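Local coordinates for nitrate transport protein (Parabacteroides distasonis, PDB 3HN0), which probably serves as the substrate-binding component of an ABC transporter, capturing nitrate or a related small solute for import, at residues I63-L68 with Q183-Y188; L45-L50 with A58-I63; H219-H224 with G230-K235; I7-L12 with I18-W23. One frame throughout, in Å; residues are numbered along the deposited sequence.

Contact 1: I63-L68 with Q183-Y188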
# COMPACT_ATOMS: atom_id res chain seq x y z
N ILE A 63 -8.21 16.65 -2.59
CA ILE A 63 -7.64 18.01 -2.87
C ILE A 63 -8.70 19.10 -2.59
O ILE A 63 -8.39 20.14 -2.04
CB ILE A 63 -6.96 18.13 -4.26
CG1 ILE A 63 -7.92 17.90 -5.41
CG2 ILE A 63 -5.80 17.08 -4.38
CD1 ILE A 63 -7.30 18.34 -6.77
N ASN A 64 -9.96 18.83 -2.92
CA ASN A 64 -11.02 19.79 -2.63
C ASN A 64 -11.20 19.96 -1.17
O ASN A 64 -11.44 21.07 -0.68
CB ASN A 64 -12.37 19.38 -3.26
CG ASN A 64 -12.32 19.36 -4.80
OD1 ASN A 64 -11.68 18.49 -5.38
ND2 ASN A 64 -13.00 20.30 -5.44
N ALA A 65 -11.13 18.86 -0.44
CA ALA A 65 -11.30 18.91 1.01
C ALA A 65 -10.22 19.79 1.63
O ALA A 65 -10.50 20.73 2.42
CB ALA A 65 -11.28 17.47 1.59
N ALA A 66 -8.99 19.58 1.20
CA ALA A 66 -7.88 20.40 1.66
C ALA A 66 -8.05 21.87 1.36
O ALA A 66 -7.80 22.73 2.23
CB ALA A 66 -6.57 19.88 1.09
N ASN A 67 -8.43 22.18 0.13
CA ASN A 67 -8.64 23.55 -0.31
C ASN A 67 -9.74 24.22 0.50
O ASN A 67 -9.55 25.28 1.07
CB ASN A 67 -9.01 23.57 -1.80
CG ASN A 67 -9.05 24.99 -2.33
OD1 ASN A 67 -8.13 25.76 -2.11
ND2 ASN A 67 -10.12 25.34 -3.01
N LEU A 68 -10.90 23.58 0.62
CA LEU A 68 -11.97 24.14 1.44
C LEU A 68 -11.54 24.41 2.89
O LEU A 68 -11.84 25.48 3.45
CB LEU A 68 -13.17 23.19 1.47
CG LEU A 68 -13.94 23.03 0.17
CD1 LEU A 68 -15.07 21.97 0.40
CD2 LEU A 68 -14.49 24.33 -0.28
N GLN A 183 -6.99 9.55 -1.83
CA GLN A 183 -7.43 10.55 -2.85
C GLN A 183 -8.85 11.01 -2.67
O GLN A 183 -9.23 11.97 -3.30
CB GLN A 183 -7.38 10.00 -4.30
CG GLN A 183 -6.26 9.18 -4.62
CD GLN A 183 -6.22 8.81 -6.05
OE1 GLN A 183 -6.71 9.57 -6.92
NE2 GLN A 183 -5.66 7.66 -6.33
N THR A 184 -9.62 10.32 -1.83
CA THR A 184 -11.01 10.60 -1.62
C THR A 184 -11.29 10.90 -0.15
O THR A 184 -10.77 10.19 0.74
CB THR A 184 -11.85 9.42 -2.04
OG1 THR A 184 -11.58 9.11 -3.41
CG2 THR A 184 -13.34 9.71 -1.84
N ALA A 185 -12.01 11.98 0.10
CA ALA A 185 -12.28 12.46 1.43
C ALA A 185 -13.74 12.32 1.78
O ALA A 185 -14.64 12.69 0.99
CB ALA A 185 -11.93 13.96 1.58
N VAL A 186 -13.96 11.82 2.99
CA VAL A 186 -15.25 11.99 3.66
C VAL A 186 -15.06 13.14 4.62
O VAL A 186 -14.27 13.02 5.58
CB VAL A 186 -15.70 10.72 4.41
CG1 VAL A 186 -17.03 10.95 5.13
CG2 VAL A 186 -15.78 9.51 3.47
N VAL A 187 -15.80 14.22 4.43
CA VAL A 187 -15.71 15.39 5.29
C VAL A 187 -17.03 15.63 6.02
O VAL A 187 -18.08 15.17 5.56
CB VAL A 187 -15.31 16.66 4.49
CG1 VAL A 187 -13.93 16.38 3.77
CG2 VAL A 187 -16.42 17.15 3.54
N TYR A 188 -16.96 16.33 7.15
CA TYR A 188 -18.13 16.54 7.98
C TYR A 188 -18.10 17.93 8.60
O TYR A 188 -17.03 18.55 8.77
CB TYR A 188 -18.23 15.44 9.05
CG TYR A 188 -17.16 15.43 10.08
CD1 TYR A 188 -15.95 14.76 9.87
CD2 TYR A 188 -17.30 16.12 11.30
CE1 TYR A 188 -14.96 14.77 10.78
CE2 TYR A 188 -16.31 16.10 12.23
CZ TYR A 188 -15.15 15.41 12.00
OH TYR A 188 -14.11 15.42 12.94
O HOH W 1 -7.95 14.34 -4.47

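Contact 2: L45-L50 with A58-I63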
# COMPACT_ATOMS: atom_id res chain seq x y z
N LEU A 45 -20.83 21.34 -6.97
CA LEU A 45 -22.15 21.23 -6.35
C LEU A 45 -22.01 20.70 -4.92
O LEU A 45 -22.65 21.22 -4.01
CB LEU A 45 -23.09 20.34 -7.18
CG LEU A 45 -23.49 20.89 -8.55
CD1 LEU A 45 -24.27 19.84 -9.34
CD2 LEU A 45 -24.29 22.17 -8.42
N ALA A 46 -21.15 19.70 -4.73
CA ALA A 46 -20.85 19.20 -3.38
C ALA A 46 -20.31 20.28 -2.44
O ALA A 46 -20.76 20.40 -1.30
CB ALA A 46 -19.86 18.02 -3.48
N GLN A 47 -19.39 21.10 -2.95
CA GLN A 47 -18.82 22.23 -2.19
C GLN A 47 -19.85 23.25 -1.82
O GLN A 47 -19.90 23.74 -0.66
CB GLN A 47 -17.68 22.92 -2.98
CG GLN A 47 -16.47 22.02 -3.11
CD GLN A 47 -15.27 22.67 -3.71
OE1 GLN A 47 -14.19 22.12 -3.62
NE2 GLN A 47 -15.45 23.84 -4.33
N ALA A 48 -20.70 23.59 -2.80
CA ALA A 48 -21.80 24.54 -2.57
C ALA A 48 -22.72 24.06 -1.45
O ALA A 48 -23.08 24.83 -0.54
CB ALA A 48 -22.62 24.79 -3.88
N LEU A 49 -23.03 22.77 -1.47
CA LEU A 49 -23.87 22.21 -0.40
C LEU A 49 -23.25 22.36 0.96
O LEU A 49 -23.94 22.64 1.95
CB LEU A 49 -24.17 20.73 -0.69
CG LEU A 49 -25.11 20.43 -1.86
CD1 LEU A 49 -25.01 18.93 -2.17
CD2 LEU A 49 -26.57 20.89 -1.59
N LEU A 50 -21.94 22.12 1.05
CA LEU A 50 -21.24 22.28 2.30
C LEU A 50 -21.22 23.74 2.75
O LEU A 50 -21.56 24.05 3.89
CB LEU A 50 -19.80 21.80 2.19
CG LEU A 50 -19.60 20.30 2.10
CD1 LEU A 50 -18.19 19.97 1.63
CD2 LEU A 50 -19.86 19.71 3.48
N ALA A 58 -19.98 14.97 3.33
CA ALA A 58 -19.84 14.97 1.89
C ALA A 58 -18.65 14.13 1.53
O ALA A 58 -17.70 14.08 2.30
CB ALA A 58 -19.65 16.40 1.34
N VAL A 59 -18.67 13.53 0.35
CA VAL A 59 -17.58 12.70 -0.09
C VAL A 59 -17.11 13.28 -1.43
O VAL A 59 -17.92 13.32 -2.38
CB VAL A 59 -18.08 11.23 -0.24
CG1 VAL A 59 -16.89 10.32 -0.54
CG2 VAL A 59 -18.84 10.77 1.04
N LEU A 60 -15.85 13.75 -1.49
CA LEU A 60 -15.32 14.47 -2.64
C LEU A 60 -13.81 14.36 -2.62
O LEU A 60 -13.21 13.86 -1.65
CB LEU A 60 -15.77 15.95 -2.68
CG LEU A 60 -15.13 16.95 -1.68
CD1 LEU A 60 -15.82 18.26 -1.84
CD2 LEU A 60 -15.24 16.52 -0.22
N PRO A 61 -13.18 14.83 -3.68
CA PRO A 61 -11.76 14.58 -3.77
C PRO A 61 -11.02 15.22 -2.60
O PRO A 61 -11.41 16.31 -2.11
CB PRO A 61 -11.37 15.25 -5.08
CG PRO A 61 -12.60 15.10 -5.93
CD PRO A 61 -13.70 15.39 -4.95
N MSE A 62 -10.00 14.50 -2.14
CA MSE A 62 -9.16 14.99 -1.04
C MSE A 62 -8.59 16.38 -1.34
O MSE A 62 -8.51 17.22 -0.43
CB MSE A 62 -8.02 13.99 -0.75
CG MSE A 62 -7.16 14.26 0.40
SE MSE A 62 -8.00 14.29 2.10
CE MSE A 62 -8.32 12.38 2.16
N ILE A 63 -8.21 16.65 -2.59
CA ILE A 63 -7.64 18.01 -2.87
C ILE A 63 -8.70 19.10 -2.59
O ILE A 63 -8.39 20.14 -2.04
CB ILE A 63 -6.96 18.13 -4.26
CG1 ILE A 63 -7.92 17.90 -5.41
CG2 ILE A 63 -5.80 17.08 -4.38
CD1 ILE A 63 -7.30 18.34 -6.77

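Contact 3: H219-H224 with G230-K235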
# COMPACT_ATOMS: atom_id res chain seq x y z
N HIS A 219 -26.35 -5.25 -7.43
CA HIS A 219 -27.77 -5.40 -7.61
C HIS A 219 -28.50 -4.21 -7.00
O HIS A 219 -29.38 -3.64 -7.62
CB HIS A 219 -28.24 -6.71 -6.96
CG HIS A 219 -29.65 -7.08 -7.29
ND1 HIS A 219 -30.00 -7.66 -8.49
CD2 HIS A 219 -30.79 -6.97 -6.57
CE1 HIS A 219 -31.30 -7.87 -8.51
NE2 HIS A 219 -31.81 -7.45 -7.37
N SER A 220 -28.14 -3.87 -5.77
CA SER A 220 -28.80 -2.74 -5.10
C SER A 220 -28.52 -1.41 -5.78
O SER A 220 -29.41 -0.59 -5.95
CB SER A 220 -28.43 -2.67 -3.61
OG SER A 220 -29.17 -1.64 -3.02
N LEU A 221 -27.27 -1.17 -6.19
CA LEU A 221 -26.96 0.04 -6.91
C LEU A 221 -27.75 0.16 -8.21
O LEU A 221 -28.20 1.24 -8.56
CB LEU A 221 -25.47 0.14 -7.17
CG LEU A 221 -24.61 0.39 -5.91
CD1 LEU A 221 -23.22 -0.14 -6.25
CD2 LEU A 221 -24.57 1.90 -5.47
N GLU A 222 -27.91 -0.96 -8.89
CA GLU A 222 -28.67 -0.99 -10.15
C GLU A 222 -30.15 -0.68 -9.87
O GLU A 222 -30.72 0.17 -10.55
CB GLU A 222 -28.52 -2.32 -10.82
CG GLU A 222 -27.16 -2.48 -11.48
CD GLU A 222 -26.87 -3.90 -11.94
OE1 GLU A 222 -27.64 -4.84 -11.62
OE2 GLU A 222 -25.84 -4.10 -12.63
N GLU A 223 -30.73 -1.32 -8.86
CA GLU A 223 -32.13 -1.04 -8.52
C GLU A 223 -32.39 0.42 -8.19
O GLU A 223 -33.46 0.94 -8.49
CB GLU A 223 -32.62 -1.95 -7.38
CG GLU A 223 -32.76 -3.40 -7.88
CD GLU A 223 -33.37 -4.33 -6.87
OE1 GLU A 223 -33.40 -4.00 -5.66
OE2 GLU A 223 -33.87 -5.40 -7.28
N HIS A 224 -31.42 1.05 -7.54
CA HIS A 224 -31.51 2.48 -7.15
C HIS A 224 -31.11 3.43 -8.25
O HIS A 224 -31.06 4.64 -8.02
CB HIS A 224 -30.70 2.78 -5.87
CG HIS A 224 -31.33 2.23 -4.62
ND1 HIS A 224 -31.18 0.92 -4.24
CD2 HIS A 224 -32.12 2.81 -3.68
CE1 HIS A 224 -31.87 0.70 -3.13
NE2 HIS A 224 -32.45 1.84 -2.77
N GLY A 230 -25.37 -4.07 -15.42
CA GLY A 230 -24.18 -4.69 -16.02
C GLY A 230 -22.94 -3.79 -16.14
O GLY A 230 -21.89 -4.29 -16.55
N ALA A 231 -23.02 -2.51 -15.74
CA ALA A 231 -21.84 -1.65 -15.79
C ALA A 231 -20.71 -2.13 -14.83
O ALA A 231 -19.55 -2.23 -15.21
CB ALA A 231 -22.23 -0.22 -15.49
N LEU A 232 -21.08 -2.46 -13.60
CA LEU A 232 -20.14 -3.00 -12.62
C LEU A 232 -20.24 -4.52 -12.55
O LEU A 232 -21.35 -5.11 -12.70
CB LEU A 232 -20.43 -2.45 -11.25
CG LEU A 232 -20.29 -0.95 -10.95
CD1 LEU A 232 -20.76 -0.72 -9.53
CD2 LEU A 232 -18.85 -0.51 -11.09
N THR A 233 -19.09 -5.15 -12.26
CA THR A 233 -19.01 -6.55 -11.94
C THR A 233 -18.21 -6.69 -10.61
O THR A 233 -17.65 -5.70 -10.12
CB THR A 233 -18.26 -7.35 -13.04
OG1 THR A 233 -16.87 -7.01 -13.00
CG2 THR A 233 -18.87 -7.09 -14.42
N PRO A 234 -18.21 -7.88 -10.00
CA PRO A 234 -17.39 -8.01 -8.80
C PRO A 234 -15.93 -7.62 -9.00
O PRO A 234 -15.34 -7.07 -8.09
CB PRO A 234 -17.57 -9.48 -8.41
CG PRO A 234 -18.95 -9.75 -8.87
CD PRO A 234 -19.09 -9.04 -10.17
N LYS A 235 -15.36 -7.83 -10.20
CA LYS A 235 -13.99 -7.36 -10.44
C LYS A 235 -13.85 -5.84 -10.38
O LYS A 235 -12.87 -5.33 -9.90
CB LYS A 235 -13.44 -7.89 -11.76
CG LYS A 235 -12.98 -9.34 -11.65
CD LYS A 235 -12.26 -9.76 -12.93
CE LYS A 235 -12.32 -11.28 -13.18
NZ LYS A 235 -11.81 -12.06 -12.01
O HOH W 2 -23.88 -2.07 -12.59

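Contact 4: I7-L12 with I18-W23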
# COMPACT_ATOMS: atom_id res chain seq x y z
N ILE A 7 -29.72 12.90 8.71
CA ILE A 7 -28.30 13.17 8.45
C ILE A 7 -28.10 13.12 6.94
O ILE A 7 -28.28 12.08 6.31
CB ILE A 7 -27.39 12.19 9.19
CG1 ILE A 7 -27.43 12.46 10.70
CG2 ILE A 7 -25.93 12.26 8.71
CD1 ILE A 7 -26.95 11.25 11.55
N LYS A 8 -27.73 14.24 6.35
CA LYS A 8 -27.61 14.34 4.89
C LYS A 8 -26.18 14.06 4.49
O LYS A 8 -25.25 14.74 4.94
CB LYS A 8 -28.06 15.72 4.39
CG LYS A 8 -29.53 16.03 4.72
CD LYS A 8 -29.97 17.45 4.35
CE LYS A 8 -31.27 17.82 5.06
NZ LYS A 8 -31.73 19.22 4.81
N VAL A 9 -26.02 13.06 3.65
CA VAL A 9 -24.75 12.63 3.11
C VAL A 9 -24.75 12.83 1.62
O VAL A 9 -25.50 12.17 0.91
CB VAL A 9 -24.50 11.18 3.43
CG1 VAL A 9 -23.10 10.76 2.99
CG2 VAL A 9 -24.66 10.99 4.97
N SER A 10 -23.83 13.67 1.14
CA SER A 10 -23.72 13.94 -0.29
C SER A 10 -22.51 13.20 -0.80
O SER A 10 -21.41 13.41 -0.29
CB SER A 10 -23.54 15.45 -0.53
OG SER A 10 -24.63 16.17 -0.00
N VAL A 11 -22.70 12.33 -1.79
CA VAL A 11 -21.62 11.56 -2.35
C VAL A 11 -21.38 12.05 -3.81
O VAL A 11 -22.27 11.99 -4.63
CB VAL A 11 -21.90 10.07 -2.26
CG1 VAL A 11 -20.72 9.29 -2.83
CG2 VAL A 11 -22.16 9.62 -0.81
N LEU A 12 -20.22 12.65 -4.11
CA LEU A 12 -19.94 13.01 -5.53
C LEU A 12 -20.08 11.74 -6.40
O LEU A 12 -19.57 10.70 -6.06
CB LEU A 12 -18.55 13.57 -5.69
CG LEU A 12 -18.16 14.02 -7.10
CD1 LEU A 12 -19.12 15.01 -7.64
CD2 LEU A 12 -16.73 14.60 -7.04
N ILE A 18 -20.18 3.25 -4.18
CA ILE A 18 -20.16 1.83 -3.89
C ILE A 18 -19.93 1.54 -2.40
O ILE A 18 -20.57 0.66 -1.81
CB ILE A 18 -19.10 1.07 -4.76
CG1 ILE A 18 -19.43 1.25 -6.24
CG2 ILE A 18 -19.06 -0.44 -4.35
CD1 ILE A 18 -18.29 0.76 -7.24
N ALA A 19 -19.06 2.31 -1.76
CA ALA A 19 -18.82 2.16 -0.34
C ALA A 19 -20.05 2.44 0.51
O ALA A 19 -20.19 1.90 1.59
CB ALA A 19 -17.66 3.11 0.09
N PHE A 20 -20.88 3.35 0.01
CA PHE A 20 -22.08 3.80 0.68
C PHE A 20 -23.34 3.07 0.21
O PHE A 20 -24.44 3.37 0.66
CB PHE A 20 -22.21 5.32 0.44
CG PHE A 20 -21.22 6.14 1.18
CD1 PHE A 20 -19.99 6.40 0.65
CD2 PHE A 20 -21.53 6.67 2.44
CE1 PHE A 20 -19.08 7.14 1.35
CE2 PHE A 20 -20.62 7.42 3.15
CZ PHE A 20 -19.39 7.65 2.61
N ALA A 21 -23.19 2.07 -0.68
CA ALA A 21 -24.34 1.43 -1.31
C ALA A 21 -25.35 0.92 -0.31
O ALA A 21 -26.56 1.06 -0.52
CB ALA A 21 -23.90 0.29 -2.27
N ASP A 22 -24.87 0.28 0.75
CA ASP A 22 -25.78 -0.32 1.69
C ASP A 22 -26.57 0.75 2.46
O ASP A 22 -27.59 0.45 3.02
CB ASP A 22 -25.13 -1.27 2.66
CG ASP A 22 -26.16 -2.12 3.41
OD1 ASP A 22 -26.95 -2.80 2.74
OD2 ASP A 22 -26.18 -2.12 4.65
N TRP A 23 -26.10 1.99 2.47
CA TRP A 23 -26.88 3.07 3.11
C TRP A 23 -28.05 3.54 2.25
O TRP A 23 -29.01 4.13 2.76
CB TRP A 23 -25.99 4.26 3.41
CG TRP A 23 -24.96 4.06 4.54
CD1 TRP A 23 -24.63 2.89 5.17
CD2 TRP A 23 -24.17 5.08 5.14
NE1 TRP A 23 -23.65 3.13 6.12
CE2 TRP A 23 -23.35 4.46 6.12
CE3 TRP A 23 -24.02 6.44 4.91
CZ2 TRP A 23 -22.43 5.18 6.86
CZ3 TRP A 23 -23.12 7.14 5.66
CH2 TRP A 23 -22.35 6.50 6.64

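Contact 1: I63-L68 with Q183-Y188
No ring, amide or carboxylate takes part in the meeting of Ala65 with Ala185 and Val187: it is made wholly by methyl groups, with no flat face or edge to present. Ala65 CB points from helix 62-70 onto strand 184-188 and touches two residues of one strand face at once, Ala185 CB at 3.6 Å and Val187 CG1 also at 3.6 Å. Val187 turns CG1 beside its own backbone N, anti to the carbonyl carbon (chi1 -58°), and it is this branch that reaches the helix. Alternation along the strand does the rest, since the CB atoms of Thr184 and Val186 point away from the helix. Leu50 of helix 43-51 also packs on Val187, so two helices share this patch of the sheet.

Near the start of helix 62-70, water 1 bridges the two backbones. It accepts from Ile63 N at 3.0 Å and donates to Gln183 O at 2.9 Å, which gives an amide of the first helical turn an acceptor and the carbonyl just ahead of the strand a donor. Strand 184-188 pairs antiparallel with strand 57-61, which runs directly into helix 62-70, and Ala185 and Val187 bond there to Leu60 and Ala58. A helix laid over a late antiparallel strand inserted among the early parallel ones fits the type II periplasmic binding protein fold.

Contact 2: L45-L50 with A58-I63
Ala58 opens the contact by setting its CB against the end of Leu50. The leucine straddles this methyl with its fork: Leu50 CD1 and CD2 each lie 3.9 Å from Ala58 CB. Leu50 can do so because its CG stands beside the backbone N, anti to the carbonyl carbon (chi1 -72°), which carries the branch down onto the strand. Val59 turns to the other side of the sheet, toward Phe20. Leu60 comes back to the helix side; it was modelled in two conformers, and in one of them CD1 lies 4.0 Å from Gln47 CG, the two side chains crossing at about a right angle, with Ala46 CB a little farther off. These Leu60 contacts may therefore be partial. The extended Gln47 chain runs on past Leu60, and its OE1 accepts from Asn64 ND2. Pro61 then takes the N-cap position, and Met62 and Ile63 start the next helix.

Helix 43-51 crosses strand 57-61 at 136° between their directions, with the axes of the short segments 9.1 Å apart. It links the parallel strands 33-40 and 57-61, which flank strand 6-12, in a beta-alpha-beta crossover of an alpha/beta domain.

Contact 3: H219-H224 with G230-K235
Glu222 and Gly230 supply the polar part of the contact. Gly230 N donates to Glu222 OE2 at 2.8 Å in a nearly straight bond (164° at the hydrogen), but the donor comes from above the carboxylate, 47° out of its plane. The glutamate gets there with an extended chain, CG lying beside the backbone N and anti to the carbonyl carbon (chi1 -75°). The same oxygen takes a second bond from water 2, at 2.8 Å, and that water in turn accepts from Leu232 N at 3.0 Å, so one carboxylate oxygen holds two points of the incoming loop. With an alanine in place of Glu222, Gly230 N would probably lose its acceptor and water 2 one of its anchors, setting this turn of the loop freer to move.

The apolar part is a single meeting of leucine branches, Leu221 CD1 against Leu232 CD1 at 4.1 Å. Ile18 touches both leucines, drawing them into a wider hydrophobic cluster.

Bonds inside each segment finish the two ends. Ser220 O accepts from His224 N and from His224 ND1, the latter at 2.9 Å, on opposite faces of its carbonyl plane; the ring lies edge-on to the oxygen. Thr233 caps helix 234-240 through a weak bond from Lys235 N to its OG1.

Gathering an amide and a water donor on OE2 would probably steady the charged form of Glu222, and it makes this acidic side chain an acceptor for the backbone entering the next helix.

Contact 4: I7-L12 with I18-W23
Val11 lies over one face of the Phe20 ring, and this is the defining orientation of the contact. Its CG2 stands 4.3 Å from the ring centroid and 17° off the normal, a CH-pi contact displaced toward CG and CD1 of the ring. Val9, two residues back on the same strand face, divides its branches between the two aromatics. Val9 CG1 comes obliquely to Phe20 CE2 at 4.2 Å, while CG2, placed beside the backbone N, meets the edge of the Trp23 indole near its plane, 4.2 Å from CZ3.

The aromatics also steady each other. Phe20 turns its edge to the indole, with CD2 3.4 Å above one face of Trp23 and toward its rim; Trp23 CE3 in turn lies in the phenyl plane. A backbone bond from Trp23 N to Phe20 O, 2.8 Å long, fixes the turn that spaces them. Val59 of the neighbouring strand 57-61 packs on Phe20, and Val35 and Val37 of strand 33-40 on Trp23.

Strand 6-12 thus passes through a short turn into helices that fold back over its own sheet, consistent with the opening beta-alpha unit of a periplasmic binding protein lobe.

Overall arrangement
Along the chain the order is contact 4, contact 2, contact 1, contact 3. The first three belong to one mixed sheet: strands 6-12, 57-61 and 184-188 lie side by side in it. Contacts 1 and 2, with centres about 7 Å apart, share Ile63 and helix 62-70 on one face of the sheet; contact 4, its centre about 13 Å from that of contact 2 and about 15 Å from that of contact 1, covers the other face, where Phe20 meets Val59 and Val186. Contact 3 lies farther out, its centre about 26 Å from that of contact 1, and joins contact 4 through Ile18 and Ala21. Residues far apart in sequence thus build one lobe, consistent with a two-lobed binding protein whose chain crosses over and returns.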